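PDB 3BBL: regulatory protein of LacI family from Chloroflexus aggregans, which probably binds DNA and regulates transcription in response to a small molecule held by its periplasmic-binding-protein-like domain, as other LacI-family regulators do. Local coordinates for residues Y9-Q13 with P45-R50; Q25-M30 with I243-R248; I73-D77 with A92-N97; I130-P134 with L195-M199. One frame throughout, in Å; residues are numbered along the deposited sequence.

Interaction 1: residues Y9-Q13 with P45-R50. With EDO (1,2-ethanediol), chain B.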
# COMPACT_ATOMS: atom_id res chain seq x y z
N TYR A 9 13.17 -10.38 9.29
CA TYR A 9 12.91 -9.63 8.07
C TYR A 9 12.88 -8.13 8.35
O TYR A 9 12.53 -7.70 9.44
CB TYR A 9 11.58 -10.06 7.43
CG TYR A 9 11.28 -9.33 6.13
CD1 TYR A 9 12.17 -9.40 5.06
CD2 TYR A 9 10.15 -8.52 6.00
CE1 TYR A 9 11.95 -8.67 3.90
CE2 TYR A 9 9.93 -7.78 4.84
CZ TYR A 9 10.83 -7.86 3.79
OH TYR A 9 10.66 -7.10 2.65
N SER A 10 13.26 -7.35 7.35
CA SER A 10 13.25 -5.90 7.47
C SER A 10 13.01 -5.32 6.08
O SER A 10 13.37 -5.93 5.08
CB SER A 10 14.58 -5.38 8.03
OG SER A 10 15.63 -5.59 7.12
N TRP A 11 12.41 -4.14 6.03
CA TRP A 11 12.16 -3.51 4.74
C TRP A 11 12.53 -2.04 4.76
O TRP A 11 12.45 -1.38 5.80
CB TRP A 11 10.68 -3.68 4.34
CG TRP A 11 9.70 -3.16 5.33
CD1 TRP A 11 9.09 -1.94 5.32
CD2 TRP A 11 9.19 -3.85 6.48
NE1 TRP A 11 8.21 -1.83 6.37
CE2 TRP A 11 8.25 -2.99 7.09
CE3 TRP A 11 9.42 -5.12 7.03
CZ2 TRP A 11 7.54 -3.37 8.24
CZ3 TRP A 11 8.71 -5.49 8.17
CH2 TRP A 11 7.78 -4.61 8.76
N THR A 12 12.96 -1.54 3.61
CA THR A 12 13.36 -0.15 3.47
C THR A 12 12.14 0.75 3.65
O THR A 12 11.02 0.36 3.36
CB THR A 12 14.00 0.11 2.10
OG1 THR A 12 14.53 1.44 2.08
CG2 THR A 12 12.98 -0.04 1.00
N GLN A 13 12.38 1.95 4.16
CA GLN A 13 11.32 2.91 4.40
C GLN A 13 10.65 3.33 3.10
O GLN A 13 11.32 3.80 2.17
CB GLN A 13 11.88 4.13 5.11
CG GLN A 13 10.83 5.11 5.57
CD GLN A 13 11.44 6.44 5.99
OE1 GLN A 13 12.37 6.49 6.79
NE2 GLN A 13 10.91 7.53 5.43
N PRO A 45 13.98 -3.27 12.86
CA PRO A 45 14.22 -1.99 12.20
C PRO A 45 15.24 -2.08 11.06
O PRO A 45 16.29 -2.69 11.20
CB PRO A 45 14.70 -1.09 13.34
CG PRO A 45 13.92 -1.63 14.50
CD PRO A 45 14.10 -3.12 14.32
N PHE A 46 14.89 -1.47 9.94
CA PHE A 46 15.75 -1.48 8.77
C PHE A 46 16.79 -0.37 8.92
O PHE A 46 16.49 0.69 9.47
CB PHE A 46 14.92 -1.21 7.51
CG PHE A 46 15.67 -1.42 6.23
CD1 PHE A 46 15.78 -2.69 5.68
CD2 PHE A 46 16.23 -0.34 5.55
CE1 PHE A 46 16.45 -2.89 4.48
CE2 PHE A 46 16.91 -0.53 4.34
CZ PHE A 46 17.02 -1.81 3.80
N SER A 47 18.01 -0.62 8.46
CA SER A 47 19.05 0.40 8.55
C SER A 47 19.20 0.95 7.13
O SER A 47 19.72 0.27 6.25
CB SER A 47 20.36 -0.23 9.03
OG SER A 47 21.36 0.77 9.22
N GLU A 48 18.73 2.17 6.90
CA GLU A 48 18.82 2.76 5.57
C GLU A 48 20.24 2.71 5.04
O GLU A 48 20.46 2.64 3.83
CB GLU A 48 18.28 4.20 5.57
CG GLU A 48 16.76 4.28 5.81
CD GLU A 48 15.96 3.26 4.99
OE1 GLU A 48 16.31 3.01 3.82
OE2 GLU A 48 14.97 2.71 5.53
N ASP A 49 21.21 2.76 5.95
CA ASP A 49 22.61 2.64 5.56
C ASP A 49 22.86 1.14 5.64
O ASP A 49 23.20 0.62 6.69
CB ASP A 49 23.52 3.39 6.53
CG ASP A 49 24.99 3.06 6.31
OD1 ASP A 49 25.39 2.87 5.15
OD2 ASP A 49 25.75 3.01 7.30
N ARG A 50 22.68 0.45 4.52
CA ARG A 50 22.85 -1.00 4.47
C ARG A 50 24.19 -1.51 4.99
O ARG A 50 24.31 -2.68 5.35
CB ARG A 50 22.63 -1.51 3.04
CG ARG A 50 21.19 -1.39 2.56
CD ARG A 50 21.06 -1.85 1.11
NE ARG A 50 19.68 -1.76 0.63
CZ ARG A 50 18.97 -0.63 0.59
NH1 ARG A 50 19.50 0.51 1.00
NH2 ARG A 50 17.73 -0.65 0.14
C1 EDO B . 11.12 -0.90 10.03
O1 EDO B . 12.33 -0.29 9.61
C2 EDO B . 10.88 -2.20 9.24
O2 EDO B . 12.10 -2.69 8.67
O HOH W 1 16.34 1.59 -0.73
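Thr12 and Gln13 share the carboxylate of Glu48; an acidic residue suits the place, its two oxygens serving two donors. Thr12 OG1 donates to Glu48 OE1 at 2.9 Å, meeting the syn lone pair of OE1. The backbone N of Gln13 reaches Glu48 OE2 at 3.0 Å, also from the syn side but 28° out of the carboxylate plane. Apolar packing centres on Phe46. With its CG anti to the backbone N (chi1 -170°), one ring face lies against Trp11 C and Thr12 CA, and Thr12 CB makes a CH-pi contact 4.1 Å from the ring centroid. Ser10 OG lies at the ring edge, 3.2 Å from Phe46 CD1. A 1,2-ethanediol, probably from the crystallisation liquor, bridges the loops: Phe46 N donates to its O1, Trp11 N to its O2, and its C2 sits over the indole of Trp11. An alanine in place of Trp11 would probably uncover this diol and leave Ser28 of the second subunit without the indole N-H it accepts. The loops follow parallel strands 6-9 and 40-43 at their C-terminal ends, in the N-terminal half of a periplasmic-binding-protein fold, where such loops probably border the cleft; Arg79 of helix 78-85 touches Phe46, and helix 23-36 touches Trp11.

Interaction 2: residues Q25-M30 with I243-R248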
# COMPACT_ATOMS: atom_id res chain seq x y z
N GLN A 25 1.65 -7.54 0.41
CA GLN A 25 1.61 -8.80 -0.32
C GLN A 25 2.72 -9.75 0.12
O GLN A 25 2.48 -10.93 0.39
CB GLN A 25 1.76 -8.57 -1.83
CG GLN A 25 0.61 -7.86 -2.50
CD GLN A 25 0.86 -7.65 -3.99
OE1 GLN A 25 1.83 -7.00 -4.38
NE2 GLN A 25 -0.03 -8.19 -4.83
N PHE A 26 3.93 -9.22 0.19
CA PHE A 26 5.11 -9.98 0.56
C PHE A 26 5.11 -10.49 2.01
O PHE A 26 5.26 -11.69 2.25
CB PHE A 26 6.35 -9.13 0.32
CG PHE A 26 7.62 -9.91 0.27
CD1 PHE A 26 7.84 -10.85 -0.73
CD2 PHE A 26 8.61 -9.71 1.23
CE1 PHE A 26 9.03 -11.58 -0.78
CE2 PHE A 26 9.81 -10.43 1.19
CZ PHE A 26 10.01 -11.37 0.17
N LEU A 27 4.95 -9.58 2.96
CA LEU A 27 4.96 -9.96 4.37
C LEU A 27 3.76 -10.82 4.76
O LEU A 27 3.91 -11.81 5.49
CB LEU A 27 5.04 -8.71 5.26
CG LEU A 27 5.14 -8.96 6.77
CD1 LEU A 27 6.35 -9.84 7.09
CD2 LEU A 27 5.26 -7.63 7.48
N SER A 28 2.57 -10.45 4.30
CA SER A 28 1.38 -11.24 4.63
C SER A 28 1.61 -12.67 4.17
O SER A 28 1.37 -13.62 4.91
CB SER A 28 0.14 -10.68 3.94
OG SER A 28 -0.21 -9.42 4.47
N SER A 29 2.08 -12.81 2.94
CA SER A 29 2.35 -14.11 2.36
C SER A 29 3.39 -14.89 3.17
O SER A 29 3.21 -16.08 3.42
CB SER A 29 2.83 -13.95 0.92
OG SER A 29 3.17 -15.20 0.36
N MSE A 30 4.47 -14.23 3.59
CA MSE A 30 5.49 -14.91 4.38
C MSE A 30 4.93 -15.34 5.74
O MSE A 30 5.14 -16.47 6.17
CB MSE A 30 6.73 -14.03 4.57
CG MSE A 30 7.50 -13.86 3.29
SE MSE A 30 9.40 -13.34 3.54
CE MSE A 30 9.06 -11.64 4.41
N ILE A 243 4.37 -11.18 -6.21
CA ILE A 243 4.95 -10.90 -4.91
C ILE A 243 4.55 -11.90 -3.83
O ILE A 243 5.39 -12.27 -3.00
CB ILE A 243 4.57 -9.46 -4.45
CG1 ILE A 243 5.01 -8.46 -5.53
CG2 ILE A 243 5.23 -9.13 -3.11
CD1 ILE A 243 6.47 -8.60 -5.95
N ALA A 244 3.30 -12.33 -3.83
CA ALA A 244 2.86 -13.30 -2.83
C ALA A 244 3.62 -14.61 -3.01
O ALA A 244 4.15 -15.16 -2.05
CB ALA A 244 1.35 -13.54 -2.94
N GLU A 245 3.69 -15.08 -4.25
CA GLU A 245 4.40 -16.33 -4.53
C GLU A 245 5.87 -16.21 -4.15
O GLU A 245 6.46 -17.14 -3.61
CB GLU A 245 4.26 -16.70 -6.01
CG GLU A 245 5.07 -17.93 -6.41
CD GLU A 245 4.84 -18.36 -7.86
OE1 GLU A 245 4.66 -17.48 -8.74
OE2 GLU A 245 4.86 -19.59 -8.13
N ALA A 246 6.47 -15.06 -4.43
CA ALA A 246 7.86 -14.84 -4.10
C ALA A 246 8.04 -14.92 -2.58
O ALA A 246 9.05 -15.42 -2.09
CB ALA A 246 8.32 -13.48 -4.61
N GLY A 247 7.06 -14.41 -1.85
CA GLY A 247 7.13 -14.45 -0.40
C GLY A 247 7.11 -15.88 0.07
O GLY A 247 7.92 -16.29 0.89
N ARG A 248 6.17 -16.66 -0.46
CA ARG A 248 6.03 -18.06 -0.11
C ARG A 248 7.31 -18.83 -0.44
O ARG A 248 7.75 -19.66 0.35
CB ARG A 248 4.83 -18.66 -0.86
CG ARG A 248 4.72 -20.18 -0.76
CD ARG A 248 3.41 -20.69 -1.34
NE ARG A 248 3.33 -20.56 -2.80
CZ ARG A 248 4.05 -21.28 -3.66
NH1 ARG A 248 4.92 -22.18 -3.22
NH2 ARG A 248 3.89 -21.09 -4.96
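The Phe26 ring presents its edge to the carbonyl of Ile243, whose O lies near the ring plane 3.6 Å from Phe26 CD1, while Phe26 CE1 comes obliquely to 3.5 Å from Gly247 CA. The same ring stacks with Phe93 of strand 90-93. Beside it, the Gln25 side chain crosses that of Ile243 at about a right angle, with Gln25 OE1 3.7 Å from Ile243 CG1, and Ile243 CG2, anti to its backbone N, wedges 3.6 Å from Phe26 CB. These are two helices packed side by side in the N-terminal half of a periplasmic-binding-protein fold; the chain returns from the other half to form helix 243-258. Their short axes pass 7.6 Å apart at a signed angle of -41°, a closeness that Gly247 permits: a CB there would collide with Phe26 O. Small residues also let Ser29 in. Its OG donates to Ala244 O at 2.6 Å, tilted 29° from the carbonyl plane. Ala244 O also accepts from Arg248 N of its own helix, so it has two donors. A valine in place of Ser29 would probably cost the interhelix bond and press its methyls on Ala244 O. Met30 CG lies 3.4 Å from Gly247 O, and Leu27 meets Leu27 of the second subunit.

Interaction 3: residues I73-D77 with A92-N97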
# COMPACT_ATOMS: atom_id res chain seq x y z
N ILE A 73 17.75 -5.46 -2.53
CA ILE A 73 19.12 -5.88 -2.75
C ILE A 73 19.85 -5.03 -3.78
O ILE A 73 19.42 -4.93 -4.93
CB ILE A 73 19.20 -7.34 -3.23
CG1 ILE A 73 18.27 -8.22 -2.39
CG2 ILE A 73 20.64 -7.83 -3.16
CD1 ILE A 73 18.63 -8.29 -0.92
N ASN A 74 20.95 -4.42 -3.37
CA ASN A 74 21.76 -3.60 -4.27
C ASN A 74 22.97 -4.42 -4.71
O ASN A 74 23.16 -5.54 -4.26
CB ASN A 74 22.24 -2.33 -3.57
CG ASN A 74 21.13 -1.32 -3.39
OD1 ASN A 74 20.38 -1.02 -4.33
ND2 ASN A 74 21.01 -0.79 -2.17
N TYR A 75 23.78 -3.86 -5.61
CA TYR A 75 24.98 -4.56 -6.05
C TYR A 75 25.92 -4.60 -4.86
O TYR A 75 25.96 -3.66 -4.06
CB TYR A 75 25.66 -3.81 -7.20
CG TYR A 75 24.95 -3.86 -8.53
CD1 TYR A 75 24.39 -2.71 -9.09
CD2 TYR A 75 24.86 -5.05 -9.25
CE1 TYR A 75 23.77 -2.74 -10.34
CE2 TYR A 75 24.24 -5.10 -10.49
CZ TYR A 75 23.70 -3.94 -11.03
OH TYR A 75 23.11 -3.97 -12.27
N ASN A 76 26.68 -5.69 -4.73
CA ASN A 76 27.62 -5.85 -3.61
C ASN A 76 26.91 -5.43 -2.33
O ASN A 76 27.37 -4.53 -1.62
CB ASN A 76 28.86 -4.97 -3.80
CG ASN A 76 29.51 -5.15 -5.16
OD1 ASN A 76 29.71 -6.28 -5.62
ND2 ASN A 76 29.87 -4.04 -5.80
N ASP A 77 25.78 -6.06 -2.03
CA ASP A 77 25.03 -5.72 -0.84
C ASP A 77 25.82 -6.13 0.41
O ASP A 77 26.14 -7.30 0.59
CB ASP A 77 23.67 -6.42 -0.85
CG ASP A 77 22.65 -5.73 0.04
OD1 ASP A 77 21.88 -4.89 -0.48
OD2 ASP A 77 22.63 -6.02 1.25
N ALA A 92 17.81 -14.15 -0.22
CA ALA A 92 17.65 -12.78 -0.69
C ALA A 92 16.52 -12.72 -1.72
O ALA A 92 16.42 -13.58 -2.58
CB ALA A 92 18.95 -12.27 -1.30
N PHE A 93 15.66 -11.72 -1.59
CA PHE A 93 14.58 -11.53 -2.55
C PHE A 93 15.17 -10.52 -3.54
O PHE A 93 15.00 -9.31 -3.38
CB PHE A 93 13.34 -10.93 -1.89
CG PHE A 93 12.22 -10.61 -2.85
CD1 PHE A 93 11.27 -9.64 -2.54
CD2 PHE A 93 12.11 -11.28 -4.07
CE1 PHE A 93 10.23 -9.35 -3.42
CE2 PHE A 93 11.07 -10.99 -4.96
CZ PHE A 93 10.13 -10.02 -4.63
N GLY A 94 15.88 -11.03 -4.53
CA GLY A 94 16.51 -10.17 -5.52
C GLY A 94 17.99 -10.49 -5.64
O GLY A 94 18.67 -10.67 -4.64
N ARG A 95 18.48 -10.58 -6.87
CA ARG A 95 19.89 -10.89 -7.13
C ARG A 95 20.83 -9.73 -6.80
O ARG A 95 20.38 -8.62 -6.51
CB ARG A 95 20.06 -11.30 -8.59
CG ARG A 95 19.41 -12.62 -8.95
CD ARG A 95 18.97 -12.64 -10.40
NE ARG A 95 17.87 -11.71 -10.64
CZ ARG A 95 17.25 -11.55 -11.80
NH1 ARG A 95 17.64 -12.26 -12.86
NH2 ARG A 95 16.25 -10.70 -11.92
N SER A 96 22.13 -10.00 -6.85
CA SER A 96 23.15 -9.00 -6.58
C SER A 96 24.49 -9.48 -7.12
O SER A 96 25.00 -10.52 -6.69
CB SER A 96 23.26 -8.74 -5.08
OG SER A 96 24.26 -7.77 -4.82
N ASN A 97 25.07 -8.74 -8.06
CA ASN A 97 26.35 -9.14 -8.64
C ASN A 97 26.24 -10.49 -9.34
O ASN A 97 26.08 -11.53 -8.70
CB ASN A 97 27.43 -9.22 -7.56
CG ASN A 97 28.17 -7.91 -7.37
OD1 ASN A 97 27.56 -6.89 -7.05
ND2 ASN A 97 29.48 -7.94 -7.58
O HOH W 2 15.99 -6.36 -4.28
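Ile73 and Ser96 form the tight, buried end of this contact. The branched Ile73 side chain spreads along the opposite backbone: CG1 rests 3.4 Å from Gly94 O, CG2 packs 3.4 Å from Ser96 CB, and CD1 reaches the methyl of Ala92. A beta-branched residue suits the place because each branch finds its own neighbour. Gly94 has backbone angles that would jam a CB against the preceding carbonyl, and a CB would also crowd Ile73 CG1. Ser96, its OG anti to the backbone N (chi1 180°), turns its hydroxyl to Asn74 O and donates at 2.5 Å, tilted 16° from the carbonyl plane; a small polar side chain can thus tie the loops together in a buried spot. Beside Ile73 a water accepts from its N and donates to Phe93 O. Buried Asp77, the N-cap of helix 78-85, holds the 73-77 loop in shape: its OD1 accepts from Asn74 N at 3.1 Å, while its carboxylate also pairs with Arg79.

The side of Tyr75, Asn76 and Asn97 is more open to solvent. There Asn76 N donates to Asn97 OD1 at 2.8 Å, but the bond is bent (135°) and the donor stands above the carbonyl plane. Asn76 and Asn97 both have positive phi, which asparagine tolerates well. Asn97 N meets the edge of the Tyr75 ring. The loops follow parallel strands 67-70 and 90-93 at their C-terminal ends, in the N-terminal half of a periplasmic-binding-protein fold, and probably border the cleft: Tyr75 OH and Ile73 O bond to Asn141 and Arg138 of helix 138-153, in the C-terminal half.

Interaction 4: residues I130-P134 with L195-M199; sequences ILAWP and LNDTM
Leu195 packs against Trp133 where the adjacent parallel strands 128-132 and 191-194 end, in the C-terminal half of a periplasmic-binding-protein fold. The backbones join through Leu195 N, which donates to Leu131 O at 3.1 Å in a bent bond. From there the Leu195 side chain can be followed outward. CB lies over the indole face, 3.7 Å from the centroid of the five-membered ring, in a CH-pi contact. Leu195 CG, anti to the carbonyl carbon (chi1 -67°), lies 3.4 Å from Leu131 O and beside Ala132 CA. CD1 then nears Trp133 N and the methyl of Ala132, while Leu195 CD2 turns to Ile130 CD1 at 4.0 Å. A leucine suits the place because its forked tip gives each of these neighbours a methyl.

Met199, modelled as selenomethionine, comes from the first turn of helix 197-209, for which Asn196 is the N-cap. Its selenoether chain bends at chi3; Met199 CE reaches Leu131 CB at 3.9 Å, and the selenium approaches the indole edge in a Met-aromatic contact. The broad indole is thus covered on one face by Leu195 and bordered by Met199. Buried Trp133 NE1 has no hydrogen-bonding partner in the model and lies 3.5 Å from Met199 SE.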
# COMPACT_ATOMS: atom_id res chain seq x y z
N ILE A 130 11.43 5.09 -23.00
CA ILE A 130 11.37 4.49 -21.68
C ILE A 130 11.88 5.43 -20.58
O ILE A 130 12.89 6.12 -20.74
CB ILE A 130 12.18 3.15 -21.64
CG1 ILE A 130 12.02 2.48 -20.27
CG2 ILE A 130 13.66 3.42 -21.99
CD1 ILE A 130 12.70 1.12 -20.19
N LEU A 131 11.15 5.45 -19.47
CA LEU A 131 11.51 6.25 -18.32
C LEU A 131 12.21 5.25 -17.39
O LEU A 131 11.57 4.44 -16.72
CB LEU A 131 10.26 6.83 -17.67
CG LEU A 131 9.39 7.62 -18.66
CD1 LEU A 131 8.28 8.34 -17.91
CD2 LEU A 131 10.25 8.62 -19.43
N ALA A 132 13.54 5.29 -17.39
CA ALA A 132 14.33 4.36 -16.61
C ALA A 132 14.98 4.96 -15.36
O ALA A 132 14.81 6.14 -15.06
CB ALA A 132 15.40 3.75 -17.51
N TRP A 133 15.73 4.13 -14.65
CA TRP A 133 16.40 4.54 -13.42
C TRP A 133 17.91 4.69 -13.61
O TRP A 133 18.45 4.34 -14.66
CB TRP A 133 16.12 3.51 -12.32
CG TRP A 133 14.68 3.38 -11.95
CD1 TRP A 133 13.69 4.29 -12.19
CD2 TRP A 133 14.06 2.30 -11.24
NE1 TRP A 133 12.50 3.84 -11.67
CE2 TRP A 133 12.70 2.63 -11.08
CE3 TRP A 133 14.54 1.09 -10.72
CZ2 TRP A 133 11.80 1.78 -10.41
CZ3 TRP A 133 13.64 0.25 -10.06
CH2 TRP A 133 12.28 0.60 -9.91
N PRO A 134 18.61 5.20 -12.58
CA PRO A 134 20.06 5.39 -12.65
C PRO A 134 20.80 4.08 -12.92
O PRO A 134 20.26 3.00 -12.68
CB PRO A 134 20.40 5.98 -11.28
CG PRO A 134 19.17 6.75 -10.95
CD PRO A 134 18.07 5.79 -11.34
N LEU A 195 9.48 2.44 -15.52
CA LEU A 195 9.96 1.42 -14.60
C LEU A 195 9.14 1.19 -13.34
O LEU A 195 9.45 0.28 -12.57
CB LEU A 195 11.43 1.64 -14.24
CG LEU A 195 12.36 1.43 -15.45
CD1 LEU A 195 13.77 1.07 -14.95
CD2 LEU A 195 11.83 0.33 -16.35
N ASN A 196 8.12 2.01 -13.12
CA ASN A 196 7.18 1.83 -12.01
C ASN A 196 5.92 2.61 -12.34
O ASN A 196 5.95 3.47 -13.22
CB ASN A 196 7.80 2.20 -10.64
CG ASN A 196 7.87 3.68 -10.38
OD1 ASN A 196 8.41 4.09 -9.35
ND2 ASN A 196 7.33 4.49 -11.27
N ASP A 197 4.81 2.29 -11.69
CA ASP A 197 3.56 2.96 -11.99
C ASP A 197 3.53 4.42 -11.59
O ASP A 197 2.83 5.23 -12.21
CB ASP A 197 2.39 2.22 -11.35
CG ASP A 197 2.18 0.84 -11.93
OD1 ASP A 197 2.65 0.57 -13.05
OD2 ASP A 197 1.53 0.02 -11.27
N THR A 198 4.28 4.78 -10.56
CA THR A 198 4.31 6.17 -10.14
C THR A 198 4.78 7.04 -11.30
O THR A 198 4.22 8.10 -11.57
CB THR A 198 5.26 6.38 -8.95
OG1 THR A 198 4.98 5.40 -7.95
CG2 THR A 198 5.07 7.75 -8.35
N MSE A 199 5.82 6.58 -12.00
CA MSE A 199 6.36 7.28 -13.15
C MSE A 199 5.31 7.35 -14.25
O MSE A 199 5.09 8.41 -14.85
CB MSE A 199 7.62 6.59 -13.68
CG MSE A 199 8.77 6.64 -12.71
SE MSE A 199 10.26 5.74 -13.58
CE MSE A 199 11.38 7.27 -13.95

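How the interactions relate
Interactions 1, 2 and 3 form a connected cluster in the N-terminal half, and interaction 4 stands apart in the C-terminal half. Interaction 1 meets interaction 2 where Tyr9 packs on Phe26 and Met30, and interaction 3 through Arg50 beside Asn74 and Asp77; Phe93 links 3 to 2. The centres of 1 and 3 lie about 14 Å apart, whereas that of 4 is about 19 to 23 Å from all three. Along the chain, 1 closes before 3 and 3 before 4; the segments of 1 and 2 alternate, and 2 spans both 3 and 4. Interactions 1 and 2 also touch the second subunit, so the cluster lies between the dimer interface and loops near the other half, consistent with a link between them.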